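Local coordinates for kinetochore protein mis18 (Schizosaccharomyces pombe, PDB 5J6P), which acts in the CENP-A recruiting complex, maintaining kinetochore factors and keeping histones deacetylated in the central core of centromeres, at the zinc ion site and the interface of chains A and B. Residues are numbered along the deposited sequence; one frame, centred on the assembly and turned at random. Chains: chain A/B, Kinetochore protein mis18.

Contact 1: the zinc ion site. Residues chain A 9, 11-12, 14, 63, 65-68. With ZN (zinc ion), chain C.
Two CxxC motifs of the Yippee-like domain of Mis18 build this structural zinc site. A:Cys9 closes strand 5-9 and A:Cys12 follows in the turn after it; A:Cys63 closes strand 57-63, with A:Cys66 in the matching turn. The two halves are also alike in their torsions. The strand-end cysteines hold SG anti to the backbone N (chi1 155° in both), whereas A:Cys12 and A:Cys66 place SG in the crowded position between N and carbonyl carbon. ZN is bonded by the cysteine sulfurs A:Cys63 SG and A:Cys66 SG, each at 2.2 Å, and by A:Cys9 SG at 2.3 Å. A:Cys12 SG lies farther from ZN, at 2.7 Å, and probably completes a loosely modelled tetrahedron. That shell is uneven, opening to 130° between A:Cys63 SG and A:Cys9 SG. Backbone amides of the turns point at the sulfurs, which would probably disperse charge on them: A:Cys12 N donates to A:Cys9 SG, and A:Gln14 N donates to A:Cys12 SG at 3.3 Å. In the second turn A:Cys66 N reaches A:Cys63 SG at 3.2 Å along a nearly straight N-H, 173° at the hydrogen.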
ATOM      1  N   CYS A   9      -5.725   4.673  -3.482  1.00 63.62           N
ATOM      2  CA  CYS A   9      -6.153   5.770  -4.345  1.00 64.22           C
ATOM      3  C   CYS A   9      -4.988   6.260  -5.210  1.00 64.92           C
ATOM      4  O   CYS A   9      -3.979   6.740  -4.695  1.00 71.18           O
ATOM      5  CB  CYS A   9      -6.714   6.923  -3.511  1.00 59.33           C
ATOM      6  SG  CYS A   9      -6.606   8.542  -4.310  1.00 56.59           S
ATOM      7  N   LYS A  11      -4.247   8.768  -6.622  1.00 64.68           N
ATOM      8  CA  LYS A  11      -3.835  10.150  -6.522  1.00 62.16           C
ATOM      9  C   LYS A  11      -2.911  10.385  -5.343  1.00 67.76           C
ATOM     10  O   LYS A  11      -1.878  10.953  -5.523  1.00 68.70           O
ATOM     11  CB  LYS A  11      -5.061  11.044  -6.354  1.00 71.41           C
ATOM     12  CG  LYS A  11      -4.802  12.433  -6.889  1.00 74.41           C
ATOM     13  CD  LYS A  11      -5.398  13.539  -6.062  1.00 77.66           C
ATOM     14  CE  LYS A  11      -4.835  14.879  -6.531  1.00 76.86           C
ATOM     15  NZ  LYS A  11      -5.891  15.891  -6.749  1.00 81.06           N
ATOM     16  N   CYS A  12      -3.289   9.906  -4.162  1.00 61.12           N
ATOM     17  CA  CYS A  12      -2.485  10.118  -2.960  1.00 54.90           C
ATOM     18  C   CYS A  12      -1.804   8.853  -2.430  1.00 61.26           C
ATOM     19  O   CYS A  12      -0.905   8.936  -1.593  1.00 68.66           O
ATOM     20  CB  CYS A  12      -3.338  10.750  -1.856  1.00 57.00           C
ATOM     21  SG  CYS A  12      -4.468   9.601  -1.035  1.00 60.08           S
ATOM     22  N   GLN A  14      -3.235   6.541  -0.557  1.00 61.67           N
ATOM     23  CA  GLN A  14      -3.820   6.019   0.639  1.00 62.10           C
ATOM     24  C   GLN A  14      -4.347   4.617   0.391  1.00 61.99           C
ATOM     25  O   GLN A  14      -5.057   4.377  -0.582  1.00 67.94           O
ATOM     26  CB  GLN A  14      -4.963   6.906   1.118  1.00 63.88           C
ATOM     27  CG  GLN A  14      -5.558   6.362   2.400  1.00 57.57           C
ATOM     28  CD  GLN A  14      -6.561   7.279   3.045  1.00 61.24           C
ATOM     29  OE1 GLN A  14      -7.344   8.008   2.377  1.00 71.76           O
ATOM     30  NE2 GLN A  14      -6.589   7.217   4.358  1.00 61.66           N
ATOM     31  N   CYS A  63     -11.945   9.620  -1.244  1.00 65.38           N
ATOM     32  CA  CYS A  63     -10.742   9.368  -0.461  1.00 67.21           C
ATOM     33  C   CYS A  63     -10.523  10.502   0.535  1.00 66.54           C
ATOM     34  O   CYS A  63     -10.138  11.609   0.159  1.00 71.81           O
ATOM     35  CB  CYS A  63      -9.525   9.225  -1.376  1.00 71.17           C
ATOM     36  SG  CYS A  63      -7.945   9.610  -0.584  1.00 57.23           S
ATOM     37  N   ARG A  65      -8.348  11.615   2.287  1.00 68.62           N
ATOM     38  CA  ARG A  65      -7.166  12.431   2.081  1.00 64.73           C
ATOM     39  C   ARG A  65      -7.193  13.331   0.831  1.00 67.37           C
ATOM     40  O   ARG A  65      -6.987  14.524   0.964  1.00 85.24           O
ATOM     41  CB  ARG A  65      -5.917  11.548   2.058  1.00 74.33           C
ATOM     42  CG  ARG A  65      -4.644  12.349   1.876  1.00 79.97           C
ATOM     43  CD  ARG A  65      -3.420  11.662   2.402  1.00 79.85           C
ATOM     44  NE  ARG A  65      -3.393  11.766   3.855  1.00 85.65           N
ATOM     45  CZ  ARG A  65      -3.322  10.732   4.692  1.00103.89           C
ATOM     46  NH1 ARG A  65      -3.231   9.443   4.247  1.00 97.90           N
ATOM     47  NH2 ARG A  65      -3.320  10.998   6.002  1.00 99.10           N
ATOM     48  N   CYS A  66      -7.394  12.744  -0.344  1.00 68.01           N
ATOM     49  CA  CYS A  66      -7.281  13.482  -1.596  1.00 67.14           C
ATOM     50  C   CYS A  66      -8.631  13.908  -2.160  1.00 63.72           C
ATOM     51  O   CYS A  66      -8.707  14.442  -3.267  1.00 67.23           O
ATOM     52  CB  CYS A  66      -6.520  12.655  -2.635  1.00 64.60           C
ATOM     53  SG  CYS A  66      -7.554  11.522  -3.592  1.00 57.57           S
ATOM     54  N   ASN A  67      -9.694  13.673  -1.400  1.00 68.58           N
ATOM     55  CA  ASN A  67     -11.061  14.064  -1.856  1.00 71.81           C
ATOM     56  C   ASN A  67     -11.533  13.535  -3.223  1.00 66.90           C
ATOM     57  O   ASN A  67     -12.555  13.923  -3.691  1.00 66.12           O
ATOM     58  CB  ASN A  67     -11.212  15.579  -1.855  1.00 64.83           C
ATOM     59  CG  ASN A  67     -10.967  16.173  -0.496  1.00 64.11           C
ATOM     60  OD1 ASN A  67     -11.483  15.696   0.511  1.00 62.78           O
ATOM     61  ND2 ASN A  67     -10.162  17.213  -0.453  1.00 81.60           N
ATOM     62  N   GLU A  68     -10.804  12.633  -3.842  1.00 67.59           N
ATOM     63  CA  GLU A  68     -11.173  12.130  -5.116  1.00 61.62           C
ATOM     64  C   GLU A  68     -12.344  11.151  -4.954  1.00 68.49           C
ATOM     65  O   GLU A  68     -12.454  10.424  -3.966  1.00 65.92           O
ATOM     66  CB  GLU A  68      -9.967  11.424  -5.736  1.00 69.99           C
ATOM     67  CG  GLU A  68     -10.044  11.280  -7.241  1.00 77.17           C
ATOM     68  CD  GLU A  68      -9.640  12.539  -7.986  1.00 78.05           C
ATOM     69  OE1 GLU A  68      -9.852  13.646  -7.481  1.00 76.50           O
ATOM     70  OE2 GLU A  68      -9.107  12.418  -9.099  1.00 97.70           O
TER
HETATM   71 ZN    ZN C 201      -6.753   9.875  -2.442  1.00 20.00          ZN

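Contact 2: the interface of chains A and B. Residues chain A 4, 17-18, 20, 38; chain B 3, 98, 100.
A:Asp18 turns CG into the crowded position between its backbone N and carbonyl carbon (chi1 57°), while B:Tyr98 holds CG anti to its own N (chi1 165°) and so sends its phenol across the subunit boundary. The two side chains cross at about a right angle. B:Tyr98 OH donates to the carboxylate oxygen A:Asp18 OD2 at 2.7 Å, approaching from above the carboxylate plane. The other oxygen, A:Asp18 OD1, accepts the backbone N of A:Asn20 at 2.8 Å, a bent bond within chain A that probably steadies the carboxylate. A:Asp18 OD2 also lies 2.6 Å from the carbonyl oxygen B:Leu100 O; two acceptors this close clash unless a proton lies between them, and at this resolution the separation is not to be pressed. An alanine in place of A:Asp18 would remove both carboxylate oxygens and would probably leave the B:Tyr98 hydroxyl without this acceptor, loosening the boundary. Apolar contacts flank the polar centre. B:Leu100 CD2 packs on the ring of A:Pro4, 3.4 Å from its CB, and A:Val38 CG2 meets the ring carbon B:Tyr98 CE1 tip to tip at 3.9 Å. The amides of A:Asn20 and B:Gln3 abut nitrogen to nitrogen as modelled, without a hydrogen bond, their planes 76° apart. In the fold, A:Asp18 ends strand 15-18 just before the 3-10 helix 19-21, facing strand 95-99 of chain B and the segment after it, near the construct's end.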
ATOM      1  N   PRO A   4      -2.095 -12.150  -1.950  1.00 72.93           N
ATOM      2  CA  PRO A   4      -2.977 -10.972  -1.862  1.00 85.23           C
ATOM      3  C   PRO A   4      -2.519  -9.728  -2.654  1.00 94.06           C
ATOM      4  O   PRO A   4      -1.323  -9.578  -2.969  1.00102.04           O
ATOM      5  CB  PRO A   4      -2.993 -10.639  -0.346  1.00 77.89           C
ATOM      6  CG  PRO A   4      -2.574 -11.901   0.343  1.00 75.33           C
ATOM      7  CD  PRO A   4      -1.592 -12.534  -0.610  1.00 79.05           C
ATOM      8  N   GLY A  17      -8.131  -0.648   1.060  1.00 72.76           N
ATOM      9  CA  GLY A  17      -8.323  -1.993   1.564  1.00 78.09           C
ATOM     10  C   GLY A  17      -7.444  -2.994   0.866  1.00 79.29           C
ATOM     11  O   GLY A  17      -6.460  -2.612   0.218  1.00 85.46           O
ATOM     12  N   ASP A  18      -7.821  -4.268   0.970  1.00 81.96           N
ATOM     13  CA  ASP A  18      -7.061  -5.370   0.359  1.00 81.12           C
ATOM     14  C   ASP A  18      -7.966  -6.441  -0.172  1.00 77.82           C
ATOM     15  O   ASP A  18      -9.181  -6.383   0.003  1.00 81.48           O
ATOM     16  CB  ASP A  18      -6.125  -5.983   1.382  1.00 80.54           C
ATOM     17  CG  ASP A  18      -6.861  -6.470   2.586  1.00 85.60           C
ATOM     18  OD1 ASP A  18      -7.842  -7.233   2.425  1.00 91.37           O
ATOM     19  OD2 ASP A  18      -6.477  -6.064   3.691  1.00 73.14           O
ATOM     20  N   ASN A  20      -8.412  -9.434   0.795  1.00 81.47           N
ATOM     21  CA  ASN A  20      -9.039 -10.351   1.730  1.00 82.91           C
ATOM     22  C   ASN A  20     -10.492 -10.059   2.086  1.00 82.15           C
ATOM     23  O   ASN A  20     -11.244 -10.995   2.383  1.00 84.34           O
ATOM     24  CB  ASN A  20      -8.129 -10.541   2.943  1.00 84.21           C
ATOM     25  CG  ASN A  20      -6.832 -11.239   2.555  1.00 82.41           C
ATOM     26  OD1 ASN A  20      -6.636 -11.657   1.386  1.00 77.61           O
ATOM     27  ND2 ASN A  20      -5.944 -11.369   3.507  1.00 88.95           N
ATOM     28  N   VAL A  38     -10.529   0.313   5.049  1.00 74.62           N
ATOM     29  CA  VAL A  38      -9.868   0.962   6.174  1.00 74.94           C
ATOM     30  C   VAL A  38     -10.743   2.057   6.771  1.00 76.59           C
ATOM     31  O   VAL A  38     -11.333   2.854   6.038  1.00 75.57           O
ATOM     32  CB  VAL A  38      -8.539   1.599   5.744  1.00 69.99           C
ATOM     33  CG1 VAL A  38      -7.898   2.307   6.936  1.00 63.18           C
ATOM     34  CG2 VAL A  38      -7.607   0.554   5.103  1.00 68.74           C
TER
ATOM     35  N   GLN B   3      -0.952 -12.412   9.604  1.00 97.90           N
ATOM     36  CA  GLN B   3      -1.324 -11.897   8.293  1.00 95.79           C
ATOM     37  C   GLN B   3      -0.306 -10.816   7.898  1.00 87.55           C
ATOM     38  O   GLN B   3      -0.026  -9.912   8.699  1.00 79.75           O
ATOM     39  CB  GLN B   3      -2.740 -11.297   8.399  1.00102.41           C
ATOM     40  CG  GLN B   3      -3.442 -11.015   7.073  1.00 98.86           C
ATOM     41  CD  GLN B   3      -3.863 -12.270   6.309  1.00 92.75           C
ATOM     42  OE1 GLN B   3      -4.649 -13.055   6.813  1.00 90.54           O
ATOM     43  NE2 GLN B   3      -3.362 -12.445   5.084  1.00 87.50           N
ATOM     44  N   TYR B  98       1.028  -1.363   6.959  1.00 76.56           N
ATOM     45  CA  TYR B  98      -0.362  -1.704   6.921  1.00 71.49           C
ATOM     46  C   TYR B  98      -0.446  -3.211   6.961  1.00 73.06           C
ATOM     47  O   TYR B  98       0.092  -3.870   6.068  1.00 71.52           O
ATOM     48  CB  TYR B  98      -0.982  -1.222   5.627  1.00 78.08           C
ATOM     49  CG  TYR B  98      -2.336  -1.841   5.334  1.00 76.99           C
ATOM     50  CD1 TYR B  98      -3.472  -1.442   6.045  1.00 74.27           C
ATOM     51  CD2 TYR B  98      -2.468  -2.849   4.374  1.00 71.34           C
ATOM     52  CE1 TYR B  98      -4.706  -2.018   5.788  1.00 79.57           C
ATOM     53  CE2 TYR B  98      -3.692  -3.428   4.115  1.00 74.00           C
ATOM     54  CZ  TYR B  98      -4.808  -2.999   4.814  1.00 78.71           C
ATOM     55  OH  TYR B  98      -6.027  -3.548   4.537  1.00 85.71           O
ATOM     56  N   LEU B 100      -2.852  -6.605   6.574  1.00 72.69           N
ATOM     57  CA  LEU B 100      -4.053  -6.987   5.803  1.00 75.47           C
ATOM     58  C   LEU B 100      -5.332  -7.470   6.535  1.00 94.82           C
ATOM     59  O   LEU B 100      -6.427  -7.436   5.945  1.00 94.67           O
ATOM     60  CB  LEU B 100      -3.699  -8.023   4.730  1.00 65.96           C
ATOM     61  CG  LEU B 100      -3.132  -7.499   3.421  1.00 69.80           C
ATOM     62  CD1 LEU B 100      -1.788  -6.828   3.616  1.00 80.59           C
ATOM     63  CD2 LEU B 100      -2.968  -8.597   2.401  1.00 73.28           C
TER

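Contact 3: the interface of chains A and B. Residues chain A 8, 11-13, 15, 65; chain B 8, 12-14, 65.
The ring of A:Phe13 is capped by B:Arg65 and that of B:Phe13 by A:Arg65, and these two cation-pi pairs carry the contact. A:Arg65 NH1 lies over the face of the B:Phe13 ring, 3.8 Å from its centroid, with guanidinium and ring planes almost parallel (15°). B:Arg65 NH1 lies over the A:Phe13 face, 4.0 Å from the ring centroid, with the planes 28° apart; both NH1 groups are offset toward the rim. The copies differ in reach: A:Arg65 bends at chi3 (-77°), whereas B:Arg65 runs extended from CG to NE and so gains the carbonyl of A:Lys11. There B:Arg65 NH2 donates to A:Lys11 O at 3.0 Å, in the carbonyl plane on a lone pair. A:Phe13 is further packed against B:Gln14, which runs alongside it, with A:Phe13 CD2 3.6 Å from B:Gln14 CA. Near the two-fold axis the CB atoms of A:Phe13 and B:Phe13 approach to 3.9 Å. Farther along, A:Ile15 CD1 rests obliquely on the amide of B:Gln8, 3.4 Å from its CD. Behind this layer stand the zinc turns: A:Phe13 directly follows A:Cys12 and A:Arg65 directly precedes A:Cys66, as in chain B. The metal thus likely sets the position of both cation-pi partners. Mis18 is a homotetramer; this patch joins two copies of its Yippee-like domain and may be one of its assembly surfaces.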
ATOM      1  N   GLN A   8      -4.928   1.102  -3.339  1.00 63.88           N
ATOM      2  CA  GLN A   8      -4.720   2.514  -3.018  1.00 68.91           C
ATOM      3  C   GLN A   8      -5.323   3.514  -3.990  1.00 61.64           C
ATOM      4  O   GLN A   8      -5.347   3.277  -5.181  1.00 59.92           O
ATOM      5  CB  GLN A   8      -3.238   2.822  -3.044  1.00 75.69           C
ATOM      6  CG  GLN A   8      -2.291   1.873  -2.339  1.00 73.96           C
ATOM      7  CD  GLN A   8      -0.882   2.149  -2.803  1.00 78.52           C
ATOM      8  OE1 GLN A   8      -0.074   2.826  -2.116  1.00 78.27           O
ATOM      9  NE2 GLN A   8      -0.611   1.725  -4.028  1.00 75.44           N
ATOM     10  N   LYS A  11      -4.247   8.768  -6.622  1.00 64.68           N
ATOM     11  CA  LYS A  11      -3.835  10.150  -6.522  1.00 62.16           C
ATOM     12  C   LYS A  11      -2.911  10.385  -5.343  1.00 67.76           C
ATOM     13  O   LYS A  11      -1.878  10.953  -5.523  1.00 68.70           O
ATOM     14  CB  LYS A  11      -5.061  11.044  -6.354  1.00 71.41           C
ATOM     15  CG  LYS A  11      -4.802  12.433  -6.889  1.00 74.41           C
ATOM     16  CD  LYS A  11      -5.398  13.539  -6.062  1.00 77.66           C
ATOM     17  CE  LYS A  11      -4.835  14.879  -6.531  1.00 76.86           C
ATOM     18  NZ  LYS A  11      -5.891  15.891  -6.749  1.00 81.06           N
ATOM     19  N   CYS A  12      -3.289   9.906  -4.162  1.00 61.12           N
ATOM     20  CA  CYS A  12      -2.485  10.118  -2.960  1.00 54.90           C
ATOM     21  C   CYS A  12      -1.804   8.853  -2.430  1.00 61.26           C
ATOM     22  O   CYS A  12      -0.905   8.936  -1.593  1.00 68.66           O
ATOM     23  CB  CYS A  12      -3.338  10.750  -1.856  1.00 57.00           C
ATOM     24  SG  CYS A  12      -4.468   9.601  -1.035  1.00 60.08           S
ATOM     25  N   PHE A  13      -2.229   7.687  -2.910  1.00 63.40           N
ATOM     26  CA  PHE A  13      -1.661   6.408  -2.426  1.00 60.14           C
ATOM     27  C   PHE A  13      -2.158   5.958  -1.042  1.00 61.89           C
ATOM     28  O   PHE A  13      -1.579   5.071  -0.416  1.00 61.32           O
ATOM     29  CB  PHE A  13      -0.131   6.410  -2.460  1.00 57.69           C
ATOM     30  CG  PHE A  13       0.493   6.344  -3.832  1.00 66.52           C
ATOM     31  CD1 PHE A  13      -0.231   6.124  -4.994  1.00 70.72           C
ATOM     32  CD2 PHE A  13       1.875   6.443  -3.931  1.00 71.96           C
ATOM     33  CE1 PHE A  13       0.390   6.048  -6.220  1.00 65.92           C
ATOM     34  CE2 PHE A  13       2.504   6.352  -5.152  1.00 75.13           C
ATOM     35  CZ  PHE A  13       1.749   6.166  -6.307  1.00 71.88           C
ATOM     36  N   ILE A  15      -4.018   3.700   1.285  1.00 69.36           N
ATOM     37  CA  ILE A  15      -4.534   2.345   1.179  1.00 76.86           C
ATOM     38  C   ILE A  15      -5.957   2.360   1.680  1.00 78.28           C
ATOM     39  O   ILE A  15      -6.187   2.809   2.790  1.00 68.51           O
ATOM     40  CB  ILE A  15      -3.725   1.345   2.009  1.00 76.16           C
ATOM     41  CG1 ILE A  15      -2.395   1.092   1.309  1.00 80.27           C
ATOM     42  CG2 ILE A  15      -4.479   0.039   2.197  1.00 71.34           C
ATOM     43  CD1 ILE A  15      -1.328   0.520   2.222  1.00 82.62           C
ATOM     44  N   ARG A  65      -8.348  11.615   2.287  1.00 68.62           N
ATOM     45  CA  ARG A  65      -7.166  12.431   2.081  1.00 64.73           C
ATOM     46  C   ARG A  65      -7.193  13.331   0.831  1.00 67.37           C
ATOM     47  O   ARG A  65      -6.987  14.524   0.964  1.00 85.24           O
ATOM     48  CB  ARG A  65      -5.917  11.548   2.058  1.00 74.33           C
ATOM     49  CG  ARG A  65      -4.644  12.349   1.876  1.00 79.97           C
ATOM     50  CD  ARG A  65      -3.420  11.662   2.402  1.00 79.85           C
ATOM     51  NE  ARG A  65      -3.393  11.766   3.855  1.00 85.65           N
ATOM     52  CZ  ARG A  65      -3.322  10.732   4.692  1.00103.89           C
ATOM     53  NH1 ARG A  65      -3.231   9.443   4.247  1.00 97.90           N
ATOM     54  NH2 ARG A  65      -3.320  10.998   6.002  1.00 99.10           N
TER
ATOM     55  N   GLN B   8       5.004   1.532   3.612  1.00 72.51           N
ATOM     56  CA  GLN B   8       4.935   2.797   2.859  1.00 72.30           C
ATOM     57  C   GLN B   8       5.762   3.940   3.502  1.00 73.44           C
ATOM     58  O   GLN B   8       5.936   4.003   4.716  1.00 67.80           O
ATOM     59  CB  GLN B   8       3.478   3.301   2.760  1.00 82.25           C
ATOM     60  CG  GLN B   8       2.360   2.261   2.833  1.00 81.69           C
ATOM     61  CD  GLN B   8       0.994   2.871   3.134  1.00 74.92           C
ATOM     62  OE1 GLN B   8       0.367   3.439   2.251  1.00 72.42           O
ATOM     63  NE2 GLN B   8       0.517   2.728   4.378  1.00 75.96           N
ATOM     64  N   CYS B  12       4.432  10.302   1.662  1.00 54.67           N
ATOM     65  CA  CYS B  12       3.587  10.209   0.495  1.00 64.86           C
ATOM     66  C   CYS B  12       2.728   8.933   0.404  1.00 63.61           C
ATOM     67  O   CYS B  12       1.771   8.866  -0.367  1.00 66.50           O
ATOM     68  CB  CYS B  12       4.426  10.197  -0.791  1.00 59.07           C
ATOM     69  SG  CYS B  12       5.685   8.901  -0.848  1.00 57.11           S
ATOM     70  N   PHE B  13       3.084   7.932   1.200  1.00 61.93           N
ATOM     71  CA  PHE B  13       2.393   6.646   1.185  1.00 62.46           C
ATOM     72  C   PHE B  13       2.685   5.640   0.064  1.00 59.83           C
ATOM     73  O   PHE B  13       1.936   4.693  -0.147  1.00 68.39           O
ATOM     74  CB  PHE B  13       0.910   6.956   1.304  1.00 60.49           C
ATOM     75  CG  PHE B  13       0.652   7.901   2.423  1.00 65.93           C
ATOM     76  CD1 PHE B  13       0.905   7.507   3.741  1.00 63.69           C
ATOM     77  CD2 PHE B  13       0.209   9.175   2.194  1.00 75.25           C
ATOM     78  CE1 PHE B  13       0.699   8.376   4.791  1.00 67.67           C
ATOM     79  CE2 PHE B  13       0.017  10.067   3.258  1.00 74.54           C
ATOM     80  CZ  PHE B  13       0.275   9.675   4.550  1.00 61.84           C
ATOM     81  N   GLN B  14       3.809   5.843  -0.615  1.00 61.13           N
ATOM     82  CA  GLN B  14       4.230   4.970  -1.673  1.00 57.02           C
ATOM     83  C   GLN B  14       4.713   3.712  -1.044  1.00 58.55           C
ATOM     84  O   GLN B  14       5.533   3.757  -0.142  1.00 60.58           O
ATOM     85  CB  GLN B  14       5.355   5.582  -2.488  1.00 63.10           C
ATOM     86  CG  GLN B  14       5.722   4.757  -3.703  1.00 60.03           C
ATOM     87  CD  GLN B  14       6.588   5.513  -4.680  1.00 59.31           C
ATOM     88  OE1 GLN B  14       7.709   5.878  -4.362  1.00 69.33           O
ATOM     89  NE2 GLN B  14       6.066   5.767  -5.873  1.00 72.74           N
ATOM     90  N   ARG B  65       9.100   9.289  -4.830  1.00 66.24           N
ATOM     91  CA  ARG B  65       7.997  10.234  -4.931  1.00 65.03           C
ATOM     92  C   ARG B  65       8.255  11.469  -4.095  1.00 62.84           C
ATOM     93  O   ARG B  65       8.097  12.548  -4.615  1.00 68.89           O
ATOM     94  CB  ARG B  65       6.690   9.557  -4.477  1.00 68.53           C
ATOM     95  CG  ARG B  65       5.466  10.444  -4.569  1.00 71.75           C
ATOM     96  CD  ARG B  65       4.231   9.588  -4.730  1.00 73.72           C
ATOM     97  NE  ARG B  65       3.014  10.244  -4.271  1.00 75.92           N
ATOM     98  CZ  ARG B  65       1.904  10.444  -4.983  1.00 72.61           C
ATOM     99  NH1 ARG B  65       1.802  10.041  -6.249  1.00 69.18           N
ATOM    100  NH2 ARG B  65       0.865  11.050  -4.391  1.00 71.87           N
TER

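Contact 1 and contact 3 are close neighbours, their C-alpha centres about 8 Å apart, and they share A:Lys11, A:Cys12 and A:Arg65; the turns that hold zinc therefore also face the partner chain, so loss of the metal would be likely to disturb this chain-chain contact. Contact 2 lies about 15 Å from contact 3 and about 18 Å from contact 1. Strand 15-18 bridges the interface patches, with A:Ile15 in contact 3 and A:Asp18 in contact 2. Approximate two-fold symmetry gives contact 2 a twin, while contact 3 straddles the axis, so zinc-supported turns lie at one end of the boundary and the fragment's ends at the other.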